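Local coordinates for DNA-binding response regulator, merR family (Colwellia psychrerythraea, PDB 3CNB), which is the signal receiver domain of a merR-family response regulator that probably binds DNA and is likely to be controlled by phosphorylation of this domain, at residues A[10-15]-A[38-43]; A[14-19]-A[62-67]; A[57-62]-A[86-91]; A[68-73]-A[99-104]. All blocks are in the same frame, centred on the assembly; numbering follows the deposited sequence.

Contact 1: residues A[10-15]-A[38-43]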
loop_
_atom_site.group_PDB
_atom_site.type_symbol
_atom_site.label_atom_id
_atom_site.label_comp_id
_atom_site.label_asym_id
_atom_site.label_seq_id
_atom_site.Cartn_x
_atom_site.Cartn_y
_atom_site.Cartn_z
ATOM N N SER A 10 9.063 0.552 8.365
ATOM C CA SER A 10 9.207 -0.144 7.094
ATOM C C SER A 10 7.966 -0.059 6.200
ATOM O O SER A 10 6.854 -0.290 6.654
ATOM C CB SER A 10 9.594 -1.603 7.362
ATOM O OG SER A 10 10.007 -2.240 6.183
ATOM N N ILE A 11 8.154 0.293 4.928
ATOM C CA ILE A 11 7.028 0.402 4.011
ATOM C C ILE A 11 7.278 -0.478 2.814
ATOM O O ILE A 11 8.352 -0.426 2.233
ATOM C CB ILE A 11 6.802 1.861 3.524
ATOM C CG1 ILE A 11 6.404 2.764 4.687
ATOM C CG2 ILE A 11 5.701 1.939 2.449
ATOM C CD1 ILE A 11 6.652 4.228 4.417
ATOM N N LEU A 12 6.271 -1.272 2.439
ATOM C CA LEU A 12 6.312 -2.082 1.220
ATOM C C LEU A 12 5.341 -1.536 0.173
ATOM O O LEU A 12 4.130 -1.416 0.422
ATOM C CB LEU A 12 5.957 -3.558 1.541
ATOM C CG LEU A 12 6.327 -4.794 0.700
ATOM C CD1 LEU A 12 5.089 -5.673 0.497
ATOM C CD2 LEU A 12 7.012 -4.508 -0.634
ATOM N N ILE A 13 5.868 -1.256 -1.011
ATOM C CA ILE A 13 5.078 -0.767 -2.129
ATOM C C ILE A 13 4.873 -1.887 -3.130
ATOM O O ILE A 13 5.842 -2.421 -3.666
ATOM C CB ILE A 13 5.761 0.454 -2.842
ATOM C CG1 ILE A 13 5.833 1.658 -1.907
ATOM C CG2 ILE A 13 5.034 0.842 -4.153
ATOM C CD1 ILE A 13 6.941 2.613 -2.291
ATOM N N ILE A 14 3.630 -2.227 -3.378
ATOM C CA ILE A 14 3.252 -3.186 -4.371
ATOM C C ILE A 14 2.714 -2.514 -5.614
ATOM O O ILE A 14 1.632 -2.028 -5.621
ATOM C CB ILE A 14 2.243 -4.148 -3.818
ATOM C CG1 ILE A 14 2.843 -4.969 -2.693
ATOM C CG2 ILE A 14 1.730 -5.008 -4.866
ATOM C CD1 ILE A 14 1.913 -5.559 -1.782
ATOM N N GLU A 15 3.492 -2.524 -6.675
ATOM C CA GLU A 15 3.249 -1.709 -7.848
ATOM C C GLU A 15 4.065 -2.123 -9.085
ATOM O O GLU A 15 5.244 -2.076 -9.053
ATOM C CB GLU A 15 3.559 -0.271 -7.486
ATOM C CG GLU A 15 3.474 0.734 -8.575
ATOM C CD GLU A 15 2.113 0.868 -9.131
ATOM O OE1 GLU A 15 1.928 0.509 -10.266
ATOM O OE2 GLU A 15 1.225 1.293 -8.451
ATOM N N LYS A 38 10.605 -0.505 0.475
ATOM C CA LYS A 38 10.887 -1.553 -0.493
ATOM C C LYS A 38 9.776 -1.653 -1.530
ATOM O O LYS A 38 8.613 -1.326 -1.247
ATOM C CB LYS A 38 11.123 -2.896 0.205
ATOM C CG LYS A 38 12.315 -2.897 1.172
ATOM C CD LYS A 38 13.647 -3.106 0.459
ATOM C CE LYS A 38 14.819 -2.792 1.385
ATOM N NZ LYS A 38 16.028 -2.376 0.617
ATOM N N ILE A 39 10.158 -2.052 -2.747
ATOM C CA ILE A 39 9.219 -2.248 -3.844
ATOM C C ILE A 39 9.123 -3.713 -4.267
ATOM O O ILE A 39 10.135 -4.380 -4.458
ATOM C CB ILE A 39 9.571 -1.404 -5.104
ATOM C CG1 ILE A 39 9.814 0.061 -4.742
ATOM C CG2 ILE A 39 8.463 -1.487 -6.121
ATOM C CD1 ILE A 39 10.626 0.805 -5.794
ATOM N N ALA A 40 7.890 -4.185 -4.412
ATOM C CA ALA A 40 7.606 -5.434 -5.071
ATOM C C ALA A 40 6.948 -5.108 -6.416
ATOM O O ALA A 40 5.861 -4.502 -6.474
ATOM C CB ALA A 40 6.721 -6.269 -4.206
ATOM N N TYR A 41 7.631 -5.494 -7.499
ATOM C CA TYR A 41 7.225 -5.147 -8.859
ATOM C C TYR A 41 6.315 -6.167 -9.489
ATOM O O TYR A 41 5.805 -5.944 -10.584
ATOM C CB TYR A 41 8.454 -4.996 -9.767
ATOM C CG TYR A 41 9.311 -3.778 -9.492
ATOM C CD1 TYR A 41 8.863 -2.496 -9.803
ATOM C CD2 TYR A 41 10.577 -3.912 -8.931
ATOM C CE1 TYR A 41 9.660 -1.375 -9.550
ATOM C CE2 TYR A 41 11.375 -2.808 -8.679
ATOM C CZ TYR A 41 10.911 -1.546 -8.989
ATOM O OH TYR A 41 11.720 -0.460 -8.738
ATOM N N ASN A 42 6.117 -7.292 -8.815
ATOM C CA ASN A 42 5.334 -8.385 -9.391
ATOM C C ASN A 42 4.655 -9.145 -8.264
ATOM O O ASN A 42 5.080 -8.990 -7.127
ATOM C CB ASN A 42 6.245 -9.308 -10.224
ATOM C CG ASN A 42 7.335 -9.955 -9.402
ATOM O OD1 ASN A 42 7.075 -10.782 -8.523
ATOM N ND2 ASN A 42 8.582 -9.589 -9.699
ATOM N N PRO A 43 3.632 -9.984 -8.570
ATOM C CA PRO A 43 2.894 -10.658 -7.486
ATOM C C PRO A 43 3.704 -11.577 -6.558
ATOM O O PRO A 43 3.387 -11.652 -5.365
ATOM C CB PRO A 43 1.813 -11.454 -8.227
ATOM C CG PRO A 43 1.722 -10.835 -9.589
ATOM C CD PRO A 43 3.094 -10.344 -9.900
#

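Contact 2: residues A[14-19]-A[62-67]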
loop_
_atom_site.group_PDB
_atom_site.type_symbol
_atom_site.label_atom_id
_atom_site.label_comp_id
_atom_site.label_asym_id
_atom_site.label_seq_id
_atom_site.Cartn_x
_atom_site.Cartn_y
_atom_site.Cartn_z
ATOM N N ILE A 14 3.630 -2.227 -3.378
ATOM C CA ILE A 14 3.252 -3.186 -4.371
ATOM C C ILE A 14 2.714 -2.514 -5.614
ATOM O O ILE A 14 1.632 -2.028 -5.621
ATOM C CB ILE A 14 2.243 -4.148 -3.818
ATOM C CG1 ILE A 14 2.843 -4.969 -2.693
ATOM C CG2 ILE A 14 1.730 -5.008 -4.866
ATOM C CD1 ILE A 14 1.913 -5.559 -1.782
ATOM N N GLU A 15 3.492 -2.524 -6.675
ATOM C CA GLU A 15 3.249 -1.709 -7.848
ATOM C C GLU A 15 4.065 -2.123 -9.085
ATOM O O GLU A 15 5.244 -2.076 -9.053
ATOM C CB GLU A 15 3.559 -0.271 -7.486
ATOM C CG GLU A 15 3.474 0.734 -8.575
ATOM C CD GLU A 15 2.113 0.868 -9.131
ATOM O OE1 GLU A 15 1.928 0.509 -10.266
ATOM O OE2 GLU A 15 1.225 1.293 -8.451
ATOM N N ASP A 16 3.430 -2.487 -10.183
ATOM C CA ASP A 16 4.176 -2.882 -11.370
ATOM C C ASP A 16 4.640 -1.794 -12.297
ATOM O O ASP A 16 5.463 -2.034 -13.125
ATOM C CB ASP A 16 3.594 -4.077 -12.138
ATOM C CG ASP A 16 2.169 -3.898 -12.505
ATOM O OD1 ASP A 16 1.653 -2.838 -12.210
ATOM O OD2 ASP A 16 1.556 -4.779 -13.070
ATOM N N ASP A 17 4.116 -0.591 -12.130
ATOM C CA ASP A 17 4.581 0.578 -12.876
ATOM C C ASP A 17 5.874 1.073 -12.235
ATOM O O ASP A 17 5.854 1.646 -11.150
ATOM C CB ASP A 17 3.499 1.660 -12.877
ATOM C CG ASP A 17 3.810 2.840 -13.796
ATOM O OD1 ASP A 17 4.981 3.093 -14.149
ATOM O OD2 ASP A 17 2.845 3.545 -14.149
ATOM N N LYS A 18 6.989 0.864 -12.934
ATOM C CA LYS A 18 8.327 1.179 -12.440
ATOM C C LYS A 18 8.567 2.664 -12.156
ATOM O O LYS A 18 9.099 3.007 -11.101
ATOM C CB LYS A 18 9.377 0.684 -13.434
ATOM C CG LYS A 18 10.581 0.006 -12.810
ATOM C CD LYS A 18 11.660 0.978 -12.371
ATOM C CE LYS A 18 12.932 0.227 -11.991
ATOM N NZ LYS A 18 13.962 1.121 -11.405
ATOM N N GLU A 19 8.195 3.527 -13.102
ATOM C CA GLU A 19 8.414 4.968 -12.980
ATOM C C GLU A 19 7.642 5.542 -11.799
ATOM O O GLU A 19 8.179 6.341 -11.031
ATOM C CB GLU A 19 7.987 5.682 -14.261
ATOM C CG GLU A 19 9.054 5.760 -15.348
ATOM C CD GLU A 19 8.684 6.772 -16.437
ATOM O OE1 GLU A 19 8.834 6.444 -17.637
ATOM O OE2 GLU A 19 8.231 7.893 -16.090
ATOM N N LEU A 62 -4.193 -1.902 -6.819
ATOM C CA LEU A 62 -5.262 -2.841 -7.156
ATOM C C LEU A 62 -5.358 -3.205 -8.651
ATOM O O LEU A 62 -6.343 -3.822 -9.091
ATOM C CB LEU A 62 -6.622 -2.290 -6.703
ATOM C CG LEU A 62 -6.882 -1.859 -5.271
ATOM C CD1 LEU A 62 -8.361 -1.509 -5.068
ATOM C CD2 LEU A 62 -6.434 -2.976 -4.347
ATOM N N MET A 63 -4.370 -2.798 -9.441
ATOM C CA MET A 63 -4.410 -3.064 -10.869
ATOM C C MET A 63 -3.103 -3.665 -11.334
ATOM O O MET A 63 -2.787 -3.624 -12.530
ATOM C CB MET A 63 -4.741 -1.790 -11.648
ATOM C CG MET A 63 -6.155 -1.271 -11.402
ATOM S SD MET A 63 -6.764 -0.257 -12.728
ATOM C CE MET A 63 -5.310 0.737 -13.095
ATOM N N MET A 64 -2.351 -4.223 -10.380
ATOM C CA MET A 64 -1.154 -4.999 -10.693
ATOM C C MET A 64 -1.643 -6.205 -11.500
ATOM O O MET A 64 -2.642 -6.843 -11.139
ATOM C CB MET A 64 -0.366 -5.407 -9.430
ATOM C CG MET A 64 0.733 -6.440 -9.692
ATOM S SD MET A 64 1.855 -6.869 -8.357
ATOM C CE MET A 64 2.945 -5.479 -8.503
ATOM N N VAL A 65 -0.978 -6.442 -12.629
ATOM C CA VAL A 65 -1.351 -7.494 -13.571
ATOM C C VAL A 65 -1.000 -8.845 -12.958
ATOM O O VAL A 65 0.128 -9.052 -12.507
ATOM C CB VAL A 65 -0.631 -7.292 -14.940
ATOM C CG1 VAL A 65 -0.925 -8.432 -15.917
ATOM C CG2 VAL A 65 -1.028 -5.955 -15.557
ATOM N N GLY A 66 -1.977 -9.748 -12.907
ATOM C CA GLY A 66 -1.727 -11.103 -12.406
ATOM C C GLY A 66 -1.844 -11.289 -10.898
ATOM O O GLY A 66 -1.351 -12.282 -10.354
ATOM N N MET A 67 -2.471 -10.329 -10.219
ATOM C CA MET A 67 -2.854 -10.512 -8.818
ATOM C C MET A 67 -4.161 -9.808 -8.493
ATOM O O MET A 67 -4.478 -8.762 -9.052
ATOM C CB MET A 67 -1.731 -10.141 -7.826
ATOM C CG MET A 67 -1.495 -8.669 -7.550
ATOM S SD MET A 67 -0.750 -8.361 -5.903
ATOM C CE MET A 67 -1.403 -6.695 -5.772
HETATM O O HOH W 1 2.370 -7.802 -12.599
#

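Contact 3: residues A[57-62]-A[86-91]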
loop_
_atom_site.group_PDB
_atom_site.type_symbol
_atom_site.label_atom_id
_atom_site.label_comp_id
_atom_site.label_asym_id
_atom_site.label_seq_id
_atom_site.Cartn_x
_atom_site.Cartn_y
_atom_site.Cartn_z
ATOM N N VAL A 57 3.553 -0.558 6.847
ATOM C CA VAL A 57 2.623 0.021 5.896
ATOM C C VAL A 57 2.778 -0.688 4.550
ATOM O O VAL A 57 3.906 -0.900 4.090
ATOM C CB VAL A 57 2.881 1.561 5.693
ATOM C CG1 VAL A 57 1.902 2.147 4.676
ATOM C CG2 VAL A 57 2.752 2.327 7.021
ATOM N N VAL A 58 1.669 -1.082 3.925
ATOM C CA VAL A 58 1.736 -1.437 2.491
ATOM C C VAL A 58 0.863 -0.573 1.601
ATOM O O VAL A 58 -0.341 -0.376 1.852
ATOM C CB VAL A 58 1.576 -2.985 2.097
ATOM C CG1 VAL A 58 1.931 -3.946 3.216
ATOM C CG2 VAL A 58 0.241 -3.314 1.412
ATOM N N MET A 59 1.506 -0.059 0.561
ATOM C CA MET A 59 0.843 0.654 -0.503
ATOM C C MET A 59 0.525 -0.381 -1.572
ATOM O O MET A 59 1.423 -0.967 -2.177
ATOM C CB MET A 59 1.746 1.772 -1.047
ATOM C CG MET A 59 2.348 2.684 0.046
ATOM S SD MET A 59 1.194 3.885 0.740
ATOM C CE MET A 59 0.789 4.812 -0.711
ATOM N N LEU A 60 -0.761 -0.582 -1.804
ATOM C CA LEU A 60 -1.248 -1.672 -2.628
ATOM C C LEU A 60 -1.935 -1.191 -3.913
ATOM O O LEU A 60 -3.033 -0.623 -3.876
ATOM C CB LEU A 60 -2.216 -2.527 -1.790
ATOM C CG LEU A 60 -2.903 -3.737 -2.445
ATOM C CD1 LEU A 60 -1.898 -4.827 -2.727
ATOM C CD2 LEU A 60 -4.015 -4.262 -1.581
ATOM N N ASP A 61 -1.299 -1.425 -5.055
ATOM C CA ASP A 61 -1.931 -1.131 -6.335
ATOM C C ASP A 61 -2.913 -2.256 -6.701
ATOM O O ASP A 61 -2.514 -3.409 -6.874
ATOM C CB ASP A 61 -0.856 -0.913 -7.406
ATOM C CG ASP A 61 -1.427 -0.616 -8.789
ATOM O OD1 ASP A 61 -2.473 0.056 -8.908
ATOM O OD2 ASP A 61 -0.794 -1.044 -9.778
ATOM N N LEU A 62 -4.193 -1.902 -6.819
ATOM C CA LEU A 62 -5.262 -2.841 -7.156
ATOM C C LEU A 62 -5.358 -3.205 -8.651
ATOM O O LEU A 62 -6.343 -3.822 -9.091
ATOM C CB LEU A 62 -6.622 -2.290 -6.703
ATOM C CG LEU A 62 -6.882 -1.859 -5.271
ATOM C CD1 LEU A 62 -8.361 -1.509 -5.068
ATOM C CD2 LEU A 62 -6.434 -2.976 -4.347
ATOM N N ILE A 86 -0.730 -1.329 8.147
ATOM C CA ILE A 86 -1.612 -0.293 7.601
ATOM C C ILE A 86 -1.607 -0.420 6.087
ATOM O O ILE A 86 -0.572 -0.223 5.447
ATOM C CB ILE A 86 -1.146 1.141 7.967
ATOM C CG1 ILE A 86 -1.112 1.353 9.482
ATOM C CG2 ILE A 86 -2.014 2.215 7.250
ATOM C CD1 ILE A 86 0.003 2.347 9.896
ATOM N N VAL A 87 -2.764 -0.767 5.529
ATOM C CA VAL A 87 -2.901 -0.976 4.110
ATOM C C VAL A 87 -3.574 0.229 3.440
ATOM O O VAL A 87 -4.711 0.576 3.752
ATOM C CB VAL A 87 -3.701 -2.275 3.787
ATOM C CG1 VAL A 87 -3.991 -2.365 2.298
ATOM C CG2 VAL A 87 -2.931 -3.524 4.260
ATOM N N ILE A 88 -2.865 0.838 2.498
ATOM C CA ILE A 88 -3.424 1.918 1.701
ATOM C C ILE A 88 -3.536 1.462 0.253
ATOM O O ILE A 88 -2.527 1.258 -0.416
ATOM C CB ILE A 88 -2.558 3.209 1.839
ATOM C CG1 ILE A 88 -2.575 3.689 3.305
ATOM C CG2 ILE A 88 -3.081 4.324 0.941
ATOM C CD1 ILE A 88 -1.583 4.760 3.614
ATOM N N ALA A 89 -4.766 1.307 -0.233
ATOM C CA ALA A 89 -4.979 0.942 -1.630
ATOM C C ALA A 89 -4.776 2.118 -2.595
ATOM O O ALA A 89 -5.000 3.270 -2.246
ATOM C CB ALA A 89 -6.365 0.333 -1.824
ATOM N N MET A 90 -4.347 1.797 -3.816
ATOM C CA MET A 90 -4.262 2.743 -4.927
ATOM C C MET A 90 -4.882 2.058 -6.148
ATOM O O MET A 90 -4.759 0.844 -6.299
ATOM C CB MET A 90 -2.804 3.092 -5.271
ATOM C CG MET A 90 -1.842 3.209 -4.115
ATOM S SD MET A 90 -0.202 3.608 -4.687
ATOM C CE MET A 90 0.465 1.982 -5.048
ATOM N N THR A 91 -5.534 2.826 -7.013
ATOM C CA THR A 91 -6.129 2.288 -8.250
ATOM C C THR A 91 -6.304 3.377 -9.315
ATOM O O THR A 91 -6.375 4.553 -8.989
ATOM C CB THR A 91 -7.466 1.510 -7.996
ATOM O OG1 THR A 91 -7.811 0.764 -9.167
ATOM C CG2 THR A 91 -8.630 2.432 -7.606
#

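Contact 4: residues A[68-73]-A[99-104]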
loop_
_atom_site.group_PDB
_atom_site.type_symbol
_atom_site.label_atom_id
_atom_site.label_comp_id
_atom_site.label_asym_id
_atom_site.label_seq_id
_atom_site.Cartn_x
_atom_site.Cartn_y
_atom_site.Cartn_z
ATOM N N ASP A 68 -4.917 -10.408 -7.585
ATOM C CA ASP A 68 -6.177 -9.861 -7.152
ATOM C C ASP A 68 -5.883 -9.050 -5.886
ATOM O O ASP A 68 -5.703 -9.630 -4.831
ATOM C CB ASP A 68 -7.114 -11.033 -6.868
ATOM C CG ASP A 68 -8.523 -10.608 -6.476
ATOM O OD1 ASP A 68 -9.430 -11.460 -6.588
ATOM O OD2 ASP A 68 -8.743 -9.465 -6.038
ATOM N N GLY A 69 -5.847 -7.716 -6.005
ATOM C CA GLY A 69 -5.568 -6.812 -4.864
ATOM C C GLY A 69 -6.577 -6.892 -3.729
ATOM O O GLY A 69 -6.238 -6.701 -2.551
ATOM N N PHE A 70 -7.823 -7.194 -4.069
ATOM C CA PHE A 70 -8.885 -7.320 -3.063
ATOM C C PHE A 70 -8.650 -8.515 -2.151
ATOM O O PHE A 70 -8.769 -8.427 -0.918
ATOM C CB PHE A 70 -10.240 -7.411 -3.757
ATOM C CG PHE A 70 -10.587 -6.176 -4.548
ATOM C CD1 PHE A 70 -11.260 -5.110 -3.945
ATOM C CD2 PHE A 70 -10.224 -6.070 -5.883
ATOM C CE1 PHE A 70 -11.572 -3.957 -4.680
ATOM C CE2 PHE A 70 -10.525 -4.941 -6.620
ATOM C CZ PHE A 70 -11.195 -3.874 -6.025
ATOM N N SER A 71 -8.245 -9.618 -2.777
ATOM C CA SER A 71 -7.914 -10.856 -2.097
ATOM C C SER A 71 -6.659 -10.713 -1.221
ATOM O O SER A 71 -6.636 -11.170 -0.068
ATOM C CB SER A 71 -7.701 -11.953 -3.164
ATOM O OG SER A 71 -8.161 -13.201 -2.696
ATOM N N ILE A 72 -5.621 -10.097 -1.792
ATOM C CA ILE A 72 -4.352 -9.821 -1.122
ATOM C C ILE A 72 -4.583 -8.958 0.132
ATOM O O ILE A 72 -4.068 -9.262 1.218
ATOM C CB ILE A 72 -3.354 -9.143 -2.087
ATOM C CG1 ILE A 72 -2.579 -10.201 -2.880
ATOM C CG2 ILE A 72 -2.240 -8.418 -1.316
ATOM C CD1 ILE A 72 -3.264 -10.849 -4.025
ATOM N N CYS A 73 -5.385 -7.908 -0.017
ATOM C CA CYS A 73 -5.751 -7.045 1.123
ATOM C C CYS A 73 -6.473 -7.823 2.218
ATOM O O CYS A 73 -6.150 -7.702 3.400
ATOM C CB CYS A 73 -6.642 -5.894 0.663
ATOM S SG CYS A 73 -7.073 -4.725 1.992
ATOM N N VAL A 99 -13.778 1.115 -4.076
ATOM C CA VAL A 99 -13.460 1.740 -2.788
ATOM C C VAL A 99 -14.188 1.051 -1.624
ATOM O O VAL A 99 -13.563 0.673 -0.643
ATOM C CB VAL A 99 -13.781 3.266 -2.782
ATOM C CG1 VAL A 99 -13.591 3.869 -1.378
ATOM C CG2 VAL A 99 -12.883 3.993 -3.756
ATOM N N SER A 100 -15.496 0.880 -1.744
ATOM C CA SER A 100 -16.275 0.243 -0.686
ATOM C C SER A 100 -15.772 -1.175 -0.409
ATOM O O SER A 100 -15.709 -1.588 0.736
ATOM C CB SER A 100 -17.759 0.212 -1.045
ATOM O OG SER A 100 -18.325 1.519 -1.007
ATOM N N ARG A 101 -15.430 -1.905 -1.467
ATOM C CA ARG A 101 -14.916 -3.279 -1.351
ATOM C C ARG A 101 -13.555 -3.317 -0.696
ATOM O O ARG A 101 -13.334 -4.085 0.237
ATOM C CB ARG A 101 -14.772 -3.906 -2.732
ATOM C CG ARG A 101 -16.010 -4.527 -3.268
ATOM C CD ARG A 101 -15.656 -5.303 -4.521
ATOM N NE ARG A 101 -14.970 -6.550 -4.217
ATOM C CZ ARG A 101 -14.148 -7.176 -5.052
ATOM N NH1 ARG A 101 -13.889 -6.662 -6.252
ATOM N NH2 ARG A 101 -13.583 -8.316 -4.680
ATOM N N ILE A 102 -12.625 -2.507 -1.196
ATOM C CA ILE A 102 -11.293 -2.525 -0.623
ATOM C C ILE A 102 -11.272 -2.097 0.860
ATOM O O ILE A 102 -10.585 -2.716 1.701
ATOM C CB ILE A 102 -10.243 -1.793 -1.511
ATOM C CG1 ILE A 102 -8.834 -2.333 -1.224
ATOM C CG2 ILE A 102 -10.305 -0.251 -1.347
ATOM C CD1 ILE A 102 -8.614 -3.802 -1.604
ATOM N N VAL A 103 -12.052 -1.070 1.191
ATOM C CA VAL A 103 -12.136 -0.607 2.553
ATOM C C VAL A 103 -12.757 -1.684 3.458
ATOM O O VAL A 103 -12.234 -1.964 4.553
ATOM C CB VAL A 103 -12.847 0.791 2.643
ATOM C CG1 VAL A 103 -13.157 1.152 4.070
ATOM C CG2 VAL A 103 -11.941 1.864 2.005
ATOM N N ALA A 104 -13.824 -2.326 2.987
ATOM C CA ALA A 104 -14.496 -3.363 3.796
ATOM C C ALA A 104 -13.588 -4.576 4.022
ATOM O O ALA A 104 -13.726 -5.275 5.021
ATOM C CB ALA A 104 -15.767 -3.797 3.135
HETATM O O HOH W 2 -11.826 -9.057 -7.527
#

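Contact 1: residues A[10-15]-A[38-43]
Four backbone hydrogen bonds zip strand 10-14 to the parallel strand 36-40 and use up the facing polar atoms in turn. Lys38 grips two residues of its partner, its N giving to Ile11 O at 2.9 Å and its O accepting from Ile13 N. Ile13 replies in the same way, its O taking Ala40 N at 2.8 Å. Beyond the last strand pair, Glu15 N still reaches Ala40 O, a longer but straight bond of 3.1 Å and 173°. All four donors lie nearly along the C=O axis of their acceptors. The carboxylate of Glu15 is engaged away from this pairing, OE2 in a salt bridge with Lys113 and OE1 in a hydrogen bond from Asp17 N. Leu12 CD2 packs against Ala40 CB at 4.0 Å on the face that helix 43-52 covers; on the other, Ile13 and Ile39 meet at 4.5 Å between Ile13 CB and Ile39 CG1, beneath Thr25 of helix 18-31. Just past the end of strand 36-40, the Tyr41 ring has Ile39 CG2 over one face, offset toward its rim. Strand 10-14, helix 18-31 and strand 36-40 thus form a beta-alpha-beta unit, the opening one of the CheY-like receiver fold.

Contact 2: residues A[14-19]-A[62-67]
The carboxylate of Asp16 is the flat group here, and the N-H of Val65 meets it from above its plane, 34° out of it. The bond to OD2 is nonetheless straight, 3.1 Å from Val65 N to Asp16 OD2. CG of Asp16 takes the crowded position between backbone N and carbonyl carbon (chi1 54°), which turns the acid toward loop 62-67. A water gives one hydrogen to the same OD2 and the other to Val65 O, at 2.6 Å from that oxygen, so OD2 receives two donors. Beneath, Met64 runs out extended and bends at chi3 (-81°), bringing CE to 3.5 Å from both Glu15 N and Asp16 N; the buried Asp16 N has no polar partner. Ile14 CG2 touches two methionine methyls, 3.7 Å from Met67 CE and 3.9 Å from Met64 CE, with Pro43 touching both methionines. An alanine in place of Asp16 would probably loosen the loop, since the grip on Val65 N and one of the water's two anchors would both go. Met64 to Met67 form a type II turn, with Gly66 at a positive phi. The segments bring together the loops that follow the first and third strands of a receiver domain, which in this family flank the phosphorylation site, here predicted at Asp61.

Contact 3: residues A[57-62]-A[86-91]
Five backbone hydrogen bonds run the length of strands 57-61 and 86-91. Leu60 makes two of them, its N reaching Ile88 O and its O taking Met90 N at 2.8 Å; Val58 likewise holds Ile86 O and Ile88 N. The last, from Leu62 N to Met90 O, is the straightest at 175° and carries the pairing one residue past strand 57-61. Between them, CA-H groups from both strands also approach the carbonyls, Val57 CA lying 3.2 Å from Ile86 O. Outward from this ladder, Met59 folds at chi2 and chi3 and lies alongside Ile88, its SD 4.0 Å from Ile88 CB, under helix 117-129. Met90 bends at chi3 (-86°) to bring CE back across the strand pair, 4.0 Å from Asp61 CB and 4.2 Å from Met59 CB. On the other face, Leu62 CG rests 4.1 Å from Ala89 CB, while Leu60 and Val87 pack toward helix 69-77. Asp61, with CG anti to its backbone N (chi1 179°), directs its acid to Lys113, which forms a salt bridge with OD1, while OD2 lies near the like-charged Glu15. A largely apolar strand, hydrogen-bonded to a neighbour on either side, therefore presents the predicted phosphoacceptor at its end, where Lys113 would be expected to offset the gathered negative charge.

Contact 4: residues A[68-73]-A[99-104]
Ile102 makes the tight side of this helix-helix contact, its CG1 anti to the backbone N (chi1 -155°) and CD1 pushed between the two helices. CD1 lies 3.7 Å from Cys73 CB, 3.8 Å from Phe70 CD1 and 3.9 Å from Gly69 O, close to Ala89 of the central sheet and to Leu62 in the loop after strand 57-61. Toward solvent the packing gives way to a flat stack: the guanidinium of the exposed Arg101, bent at chi3 (75°), lies on one face of the Phe70 ring. The planes are 11° apart and the ring centroid is 3.9 Å from Arg101 CZ, a cation-pi contact in which NH1 sits over the middle of the ring. Farther out the links are looser, and a water joins Asp68 OD2 to Arg101 NH1 through two weak hydrogen bonds. Asp68 also caps helix 69-77, its OD2 accepting weakly from Phe70 N and Ser71 N. An alanine at Phe70 would remove the ring under Arg101, whose guanidinium would probably become more mobile, and the packing beside Ile102 would probably loosen. The aromatic face thus lets a charged side chain lie flat against the outer edge of an apolar contact without a direct salt bridge, and Asp68 nearby, its OD2 5.2 Å from Arg101 NH2, would be expected to favour the cation electrostatically.

In the fold
Contacts 1 and 3 are buried strand pairs of one parallel sheet, joined where strands 10-14 and 57-61 run side by side; contact 3 lies nearest the centre of the chain, contact 1 at the sheet's margin. Contact 2 shares Ile14 and Glu15 with the first and Leu62 with the third, and is only partly buried, trading backbone ladders for a side-chain bond, a water and methionine methyls. Contact 4 joins helices outside the sheet and has no direct hydrogen bond across it; Ile102 carries its apolar side onto Leu62 and Ala89 of contact 3, while its cation-pi stack faces outward. Contacts 1 and 4 do not touch, their centres about 17 Å apart.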